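Local coordinates for acyl-CoA dehydrogenase (Thermus thermophilus, PDB 2Z1Q), which probably oxidises saturated acyl-CoA thioesters to their 2,3-dehydroacyl forms, using bound FAD to pass electrons to an acceptor, at residues V193-D198 with T203-E208; L306-S311 with L514-D519; A510-A515 with V557-Q562. All coordinates share one frame; numbering follows the deposited sequence.

Contact 1 of 3, residues V193-D198 with T203-E208; sequences VFAKVD and TAFLVE
Val193 and Phe205 exchange two backbone hydrogen bonds, and Ala195 and Thr203 two more, in the antiparallel beta hairpin of strands 190-197 and 201-208, part of the middle beta domain of this acyl-CoA dehydrogenase. Between these hydrogen-bonded pairs sits the non-hydrogen-bonded pair Phe194 and Ala204. The packed part lies here, a buried ring and methyl framed by the four bonds. With CG beside its own backbone N (chi1 -66°), Phe194 lays its ring flat under Ala204, whose CB stands 4.1 Å from the ring centroid as a CH-pi contact. Tyr146, an FAD-binding residue, and Phe202 meet the same ring; the Phe194 side chain lies about 7 Å from the bound FAD at the nearest atoms. The reverse face carries Val193, Ala195, Thr203 and Phe205, with Ala195 CB 4.0 Å from Phe205 CE1. Toward the turn the strands part: Val197 reaches back through CG2, 3.8 Å from Thr203 OG1, a hydroxyl that bonds His201 O, and the chain runs out to solvent at Asp198. Lys196 points its CB away from the partner strand, and its NZ bonds Leu158 O. Back in the packed region, Val193 O lies in the Phe205 ring plane, 3.6 Å from CD1.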
# COMPACT_ATOMS: atom_id res chain seq x y z
N VAL B 193 4.36 -27.49 -19.51
CA VAL B 193 4.56 -26.35 -20.40
C VAL B 193 3.48 -26.19 -21.45
O VAL B 193 3.05 -27.17 -22.06
CB VAL B 193 5.90 -26.48 -21.12
CG1 VAL B 193 6.21 -25.21 -21.93
CG2 VAL B 193 6.98 -26.78 -20.11
N PHE B 194 3.06 -24.95 -21.70
CA PHE B 194 2.04 -24.71 -22.71
C PHE B 194 2.66 -24.19 -24.00
O PHE B 194 3.51 -23.29 -23.99
CB PHE B 194 0.98 -23.73 -22.19
CG PHE B 194 0.16 -24.28 -21.05
CD1 PHE B 194 0.73 -24.49 -19.80
CD2 PHE B 194 -1.18 -24.61 -21.24
CE1 PHE B 194 -0.01 -25.02 -18.75
CE2 PHE B 194 -1.94 -25.14 -20.19
CZ PHE B 194 -1.35 -25.35 -18.95
N ALA B 195 2.23 -24.78 -25.12
CA ALA B 195 2.71 -24.40 -26.45
C ALA B 195 1.64 -24.66 -27.48
O ALA B 195 0.66 -25.38 -27.22
CB ALA B 195 3.97 -25.17 -26.80
N LYS B 196 1.81 -24.10 -28.67
CA LYS B 196 0.84 -24.30 -29.72
C LYS B 196 1.44 -25.13 -30.84
O LYS B 196 2.53 -24.83 -31.33
CB LYS B 196 0.36 -22.95 -30.25
CG LYS B 196 -0.43 -22.16 -29.22
CD LYS B 196 -0.73 -20.77 -29.76
CE LYS B 196 -1.59 -19.97 -28.78
NZ LYS B 196 -1.77 -18.57 -29.24
N VAL B 197 0.74 -26.18 -31.23
CA VAL B 197 1.20 -27.05 -32.31
C VAL B 197 1.01 -26.28 -33.61
O VAL B 197 -0.10 -25.87 -33.94
CB VAL B 197 0.41 -28.37 -32.35
CG1 VAL B 197 0.93 -29.27 -33.46
CG2 VAL B 197 0.52 -29.08 -31.01
N ASP B 198 2.11 -26.10 -34.35
CA ASP B 198 2.07 -25.36 -35.61
C ASP B 198 1.60 -23.94 -35.32
O ASP B 198 1.04 -23.27 -36.19
CB ASP B 198 1.11 -26.02 -36.60
CG ASP B 198 1.48 -27.46 -36.91
OD1 ASP B 198 0.71 -28.12 -37.64
OD2 ASP B 198 2.53 -27.93 -36.42
N THR B 203 -1.67 -26.19 -26.45
CA THR B 203 -1.57 -27.51 -25.83
C THR B 203 -0.60 -27.56 -24.65
O THR B 203 0.40 -26.83 -24.62
CB THR B 203 -1.10 -28.55 -26.90
OG1 THR B 203 -1.89 -28.41 -28.09
CG2 THR B 203 -1.23 -29.98 -26.37
N ALA B 204 -0.88 -28.42 -23.67
CA ALA B 204 -0.02 -28.57 -22.51
C ALA B 204 0.86 -29.80 -22.70
O ALA B 204 0.41 -30.80 -23.25
CB ALA B 204 -0.85 -28.72 -21.25
N PHE B 205 2.11 -29.72 -22.23
CA PHE B 205 3.07 -30.82 -22.34
C PHE B 205 3.81 -31.11 -21.04
O PHE B 205 4.12 -30.19 -20.28
CB PHE B 205 4.13 -30.52 -23.42
CG PHE B 205 3.56 -30.29 -24.79
CD1 PHE B 205 2.97 -29.08 -25.13
CD2 PHE B 205 3.64 -31.29 -25.76
CE1 PHE B 205 2.46 -28.86 -26.41
CE2 PHE B 205 3.14 -31.08 -27.04
CZ PHE B 205 2.55 -29.87 -27.37
N LEU B 206 4.11 -32.38 -20.79
CA LEU B 206 4.85 -32.78 -19.60
C LEU B 206 6.32 -32.85 -20.01
O LEU B 206 6.66 -33.60 -20.92
CB LEU B 206 4.37 -34.15 -19.11
CG LEU B 206 2.89 -34.27 -18.75
CD1 LEU B 206 2.47 -35.74 -18.71
CD2 LEU B 206 2.62 -33.57 -17.42
N VAL B 207 7.17 -32.06 -19.36
CA VAL B 207 8.59 -32.02 -19.68
C VAL B 207 9.42 -32.28 -18.43
O VAL B 207 9.26 -31.60 -17.42
CB VAL B 207 9.00 -30.64 -20.27
CG1 VAL B 207 10.46 -30.67 -20.75
CG2 VAL B 207 8.07 -30.27 -21.39
N GLU B 208 10.29 -33.27 -18.51
CA GLU B 208 11.13 -33.60 -17.38
C GLU B 208 12.33 -32.67 -17.37
O GLU B 208 12.84 -32.30 -18.43
CB GLU B 208 11.55 -35.06 -17.46
CG GLU B 208 10.35 -35.96 -17.71
CD GLU B 208 10.66 -37.44 -17.57
OE1 GLU B 208 11.42 -37.97 -18.41
OE2 GLU B 208 10.14 -38.07 -16.63

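Contact 2 of 3, residues L306-S311 with L514-D519; sequences LGEMAS and LAQALD
Glu308 and Gln516 mark the nearest approach of the two helical backbones, and their CA atoms are still 10.2 Å apart, so only long side chains can span the gap. Each reaches out from its own helix and the two arrive from opposite directions. Glu308 sets off with CG anti to the backbone N (chi1 -175°) and then bends at chi2 (62°), which brings its carboxylate nearer to helix 505-528 than its CB direction alone would suggest. Gln516 is extended beyond CG and needs no such bend. Where they meet, the carboxylate and amide planes stand almost perpendicular, 85° apart. In the model Gln516 OE1 lies 2.8 Å from both Glu308 OE1 and Glu308 OE2, but the amide is probably turned over, so which of its two end atoms faces the carboxylate is doubtful. The contact joins two helices of the C-terminal, all-helical part of this acyl-CoA dehydrogenase, 300-331 and 505-528, about two hundred residues apart in sequence. Ser311, one turn on from Glu308, helps to dock the same pair of helices through a hydrogen bond between its OG and Leu509 O. A bridge on each oxygen probably restrains rotation of the buried carboxylate, and two arginines would favour its ionised form. These firmer partners of Glu308 are Arg312, whose NE forms a salt bridge with OE1, and Arg560, whose NE forms one with OE2.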
# COMPACT_ATOMS: atom_id res chain seq x y z
N LEU B 306 -6.01 -1.42 14.65
CA LEU B 306 -6.16 -2.76 15.22
C LEU B 306 -7.60 -3.26 15.10
O LEU B 306 -7.83 -4.43 14.80
CB LEU B 306 -5.74 -2.76 16.70
CG LEU B 306 -4.25 -2.55 16.99
CD1 LEU B 306 -4.04 -2.38 18.49
CD2 LEU B 306 -3.44 -3.73 16.45
N GLY B 307 -8.57 -2.37 15.31
CA GLY B 307 -9.96 -2.76 15.19
C GLY B 307 -10.33 -3.02 13.74
O GLY B 307 -10.95 -4.04 13.42
N GLU B 308 -9.94 -2.11 12.84
CA GLU B 308 -10.25 -2.28 11.42
C GLU B 308 -9.58 -3.54 10.88
O GLU B 308 -10.18 -4.28 10.11
CB GLU B 308 -9.80 -1.04 10.62
CG GLU B 308 -10.20 -1.07 9.16
CD GLU B 308 -11.71 -1.11 8.96
OE1 GLU B 308 -12.16 -1.57 7.89
OE2 GLU B 308 -12.44 -0.65 9.87
N MET B 309 -8.34 -3.80 11.30
CA MET B 309 -7.64 -5.00 10.85
C MET B 309 -8.41 -6.28 11.20
O MET B 309 -8.65 -7.13 10.34
CB MET B 309 -6.25 -5.06 11.47
CG MET B 309 -5.26 -4.09 10.87
SD MET B 309 -3.74 -4.04 11.84
CE MET B 309 -3.74 -2.38 12.28
N ALA B 310 -8.81 -6.41 12.46
CA ALA B 310 -9.56 -7.59 12.89
C ALA B 310 -10.88 -7.70 12.14
O ALA B 310 -11.33 -8.77 11.78
CB ALA B 310 -9.81 -7.54 14.40
N SER B 311 -11.51 -6.56 11.88
CA SER B 311 -12.76 -6.60 11.17
C SER B 311 -12.59 -7.11 9.73
O SER B 311 -13.31 -8.02 9.31
CB SER B 311 -13.41 -5.22 11.16
OG SER B 311 -14.62 -5.24 10.42
N LEU B 514 -19.81 -4.03 7.64
CA LEU B 514 -21.07 -3.71 6.98
C LEU B 514 -21.24 -2.20 6.74
O LEU B 514 -21.48 -1.77 5.60
CB LEU B 514 -22.24 -4.23 7.82
CG LEU B 514 -23.64 -3.84 7.35
CD1 LEU B 514 -23.81 -4.27 5.91
CD2 LEU B 514 -24.70 -4.47 8.24
N ALA B 515 -21.12 -1.40 7.80
CA ALA B 515 -21.27 0.06 7.69
C ALA B 515 -20.37 0.63 6.59
O ALA B 515 -20.83 1.36 5.71
CB ALA B 515 -20.94 0.73 9.02
N GLN B 516 -19.09 0.29 6.64
CA GLN B 516 -18.14 0.78 5.65
C GLN B 516 -18.46 0.29 4.24
O GLN B 516 -18.30 1.03 3.28
CB GLN B 516 -16.73 0.38 6.06
CG GLN B 516 -16.27 1.11 7.30
CD GLN B 516 -14.92 0.64 7.78
OE1 GLN B 516 -14.76 -0.50 8.23
NE2 GLN B 516 -13.93 1.51 7.69
N ALA B 517 -18.91 -0.96 4.13
CA ALA B 517 -19.25 -1.52 2.83
C ALA B 517 -20.40 -0.74 2.20
O ALA B 517 -20.44 -0.56 0.97
CB ALA B 517 -19.63 -2.99 2.98
N LEU B 518 -21.35 -0.30 3.02
CA LEU B 518 -22.49 0.45 2.49
C LEU B 518 -22.02 1.79 1.95
O LEU B 518 -22.50 2.25 0.93
CB LEU B 518 -23.58 0.65 3.55
CG LEU B 518 -24.75 -0.34 3.48
CD1 LEU B 518 -24.24 -1.74 3.67
CD2 LEU B 518 -25.80 -0.01 4.54
N ASP B 519 -21.06 2.41 2.63
CA ASP B 519 -20.56 3.70 2.17
C ASP B 519 -19.86 3.58 0.83
O ASP B 519 -20.04 4.43 -0.04
CB ASP B 519 -19.58 4.29 3.17
CG ASP B 519 -20.21 4.58 4.51
OD1 ASP B 519 -21.45 4.81 4.56
OD2 ASP B 519 -19.47 4.58 5.50

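Contact 3 of 3, residues A510-A515 with V557-Q562; sequences ARIYLA and VALRRQ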
# COMPACT_ATOMS: atom_id res chain seq x y z
N ALA B 510 -18.62 -7.74 12.34
CA ALA B 510 -19.49 -7.77 11.19
C ALA B 510 -20.11 -6.40 10.94
O ALA B 510 -20.25 -5.97 9.80
CB ALA B 510 -20.58 -8.81 11.41
N ARG B 511 -20.47 -5.70 12.02
CA ARG B 511 -21.10 -4.38 11.93
C ARG B 511 -20.13 -3.33 11.39
O ARG B 511 -20.49 -2.48 10.58
CB ARG B 511 -21.66 -3.98 13.31
CG ARG B 511 -22.54 -2.73 13.34
CD ARG B 511 -23.25 -2.60 14.70
NE ARG B 511 -24.07 -3.78 14.96
CZ ARG B 511 -23.89 -4.62 15.98
NH1 ARG B 511 -24.69 -5.67 16.11
NH2 ARG B 511 -22.93 -4.40 16.86
N ILE B 512 -18.88 -3.40 11.85
CA ILE B 512 -17.84 -2.48 11.42
C ILE B 512 -17.62 -2.60 9.91
O ILE B 512 -17.45 -1.59 9.21
CB ILE B 512 -16.54 -2.81 12.17
CG1 ILE B 512 -16.64 -2.30 13.60
CG2 ILE B 512 -15.33 -2.25 11.43
CD1 ILE B 512 -15.49 -2.73 14.46
N TYR B 513 -17.64 -3.83 9.41
CA TYR B 513 -17.42 -4.10 8.00
C TYR B 513 -18.63 -3.67 7.16
O TYR B 513 -18.48 -3.03 6.11
CB TYR B 513 -17.14 -5.60 7.80
CG TYR B 513 -16.77 -5.95 6.39
CD1 TYR B 513 -15.45 -5.89 5.96
CD2 TYR B 513 -17.76 -6.24 5.45
CE1 TYR B 513 -15.11 -6.10 4.64
CE2 TYR B 513 -17.43 -6.45 4.10
CZ TYR B 513 -16.09 -6.37 3.71
OH TYR B 513 -15.70 -6.48 2.40
N LEU B 514 -19.81 -4.03 7.64
CA LEU B 514 -21.07 -3.71 6.98
C LEU B 514 -21.24 -2.20 6.74
O LEU B 514 -21.48 -1.77 5.60
CB LEU B 514 -22.24 -4.23 7.82
CG LEU B 514 -23.64 -3.84 7.35
CD1 LEU B 514 -23.81 -4.27 5.91
CD2 LEU B 514 -24.70 -4.47 8.24
N ALA B 515 -21.12 -1.40 7.80
CA ALA B 515 -21.27 0.06 7.69
C ALA B 515 -20.37 0.63 6.59
O ALA B 515 -20.83 1.36 5.71
CB ALA B 515 -20.94 0.73 9.02
N VAL B 557 -16.06 4.51 16.09
CA VAL B 557 -15.02 4.76 17.06
C VAL B 557 -15.18 3.76 18.20
O VAL B 557 -14.23 3.03 18.54
CB VAL B 557 -15.12 6.17 17.59
CG1 VAL B 557 -13.95 6.46 18.52
CG2 VAL B 557 -15.15 7.13 16.42
N ALA B 558 -16.38 3.70 18.77
CA ALA B 558 -16.67 2.79 19.87
C ALA B 558 -16.43 1.34 19.46
O ALA B 558 -15.73 0.60 20.15
CB ALA B 558 -18.12 2.96 20.33
N LEU B 559 -17.02 0.94 18.34
CA LEU B 559 -16.88 -0.45 17.91
C LEU B 559 -15.44 -0.86 17.61
O LEU B 559 -15.01 -1.94 18.03
CB LEU B 559 -17.78 -0.73 16.70
CG LEU B 559 -19.30 -0.60 16.92
CD1 LEU B 559 -20.05 -0.96 15.64
CD2 LEU B 559 -19.75 -1.53 18.04
N ARG B 560 -14.69 -0.03 16.90
CA ARG B 560 -13.31 -0.38 16.61
C ARG B 560 -12.53 -0.48 17.91
O ARG B 560 -11.76 -1.42 18.10
CB ARG B 560 -12.66 0.65 15.69
CG ARG B 560 -13.17 0.61 14.25
CD ARG B 560 -12.12 1.25 13.36
NE ARG B 560 -12.52 1.38 11.96
CZ ARG B 560 -13.12 2.45 11.43
NH1 ARG B 560 -13.41 3.51 12.18
NH2 ARG B 560 -13.42 2.47 10.14
N ARG B 561 -12.74 0.46 18.83
CA ARG B 561 -12.03 0.41 20.10
C ARG B 561 -12.32 -0.89 20.84
O ARG B 561 -11.43 -1.45 21.49
CB ARG B 561 -12.39 1.60 20.99
CG ARG B 561 -11.75 2.90 20.55
CD ARG B 561 -11.80 3.91 21.68
NE ARG B 561 -11.12 5.15 21.33
CZ ARG B 561 -10.79 6.09 22.21
NH1 ARG B 561 -11.08 5.91 23.49
NH2 ARG B 561 -10.17 7.19 21.82
N GLN B 562 -13.55 -1.36 20.73
CA GLN B 562 -13.97 -2.60 21.38
C GLN B 562 -13.20 -3.80 20.78
O GLN B 562 -12.76 -4.68 21.51
CB GLN B 562 -15.49 -2.79 21.20
CG GLN B 562 -16.05 -4.05 21.84
CD GLN B 562 -17.57 -4.16 21.74
OE1 GLN B 562 -18.15 -5.19 22.07
NE2 GLN B 562 -18.23 -3.09 21.28
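Ile512 and Leu559 form the centre of this helix pair, their CA atoms 6.9 Å apart and their side chains sliding past each other in opposite directions. Ile512 CG1 comes within 3.7 Å of Leu559 CB. Its CD1 goes further, settling against the backbone of the facing helix 3.7 Å from Arg560 N, with Arg560 CG alongside. Leu559 CD1 rests 3.7 Å from Arg511 CD, against the aliphatic part of that chain, and its CD2 lies at the edge of the guanidinium. A bend at chi3 (-59°) turns the end of Arg511 aside, and its NE is held by a salt bridge to Glu446. Cutting Ile512 back to an alanine removes CG1 and CD1, which would probably open a gap beside Leu559 CB and the Arg560 backbone and leave Arg560 CG without that apolar neighbour. Behind these residues the segment axes pass 10.0 Å apart at 137°, an oblique crossing, nearer antiparallel than parallel, that packs helix 556-570, near the C-terminus, on helix 505-528 of the C-terminal helical region. No hydrogen bond crosses between the segments, so apolar packing holds them, while both arginines lend it their methylene chains and spend their charge on acids elsewhere, Glu446 and Glu308.

Contact 1 closes before contact 2 opens and stands apart, in the beta domain beside the FAD; its centre is 46 Å from that of contact 2 and 51 Å from that of contact 3, on the opposite side of the chain's centre. Contact 3 begins on helix 505-528, where contact 2 ends; their centres are about 6 Å apart, and they share Leu514 and Ala515. That helix meets helix 300-331 in one and helix 556-570 in the other, and the salt bridge from Arg560 NE to Glu308 OE2 (2.9 Å) closes the triangle. The three helices are thus tied together in the C-terminal helical part, and helix 556-570 also reaches the second subunit, Arg561 forming a salt bridge with its Glu477.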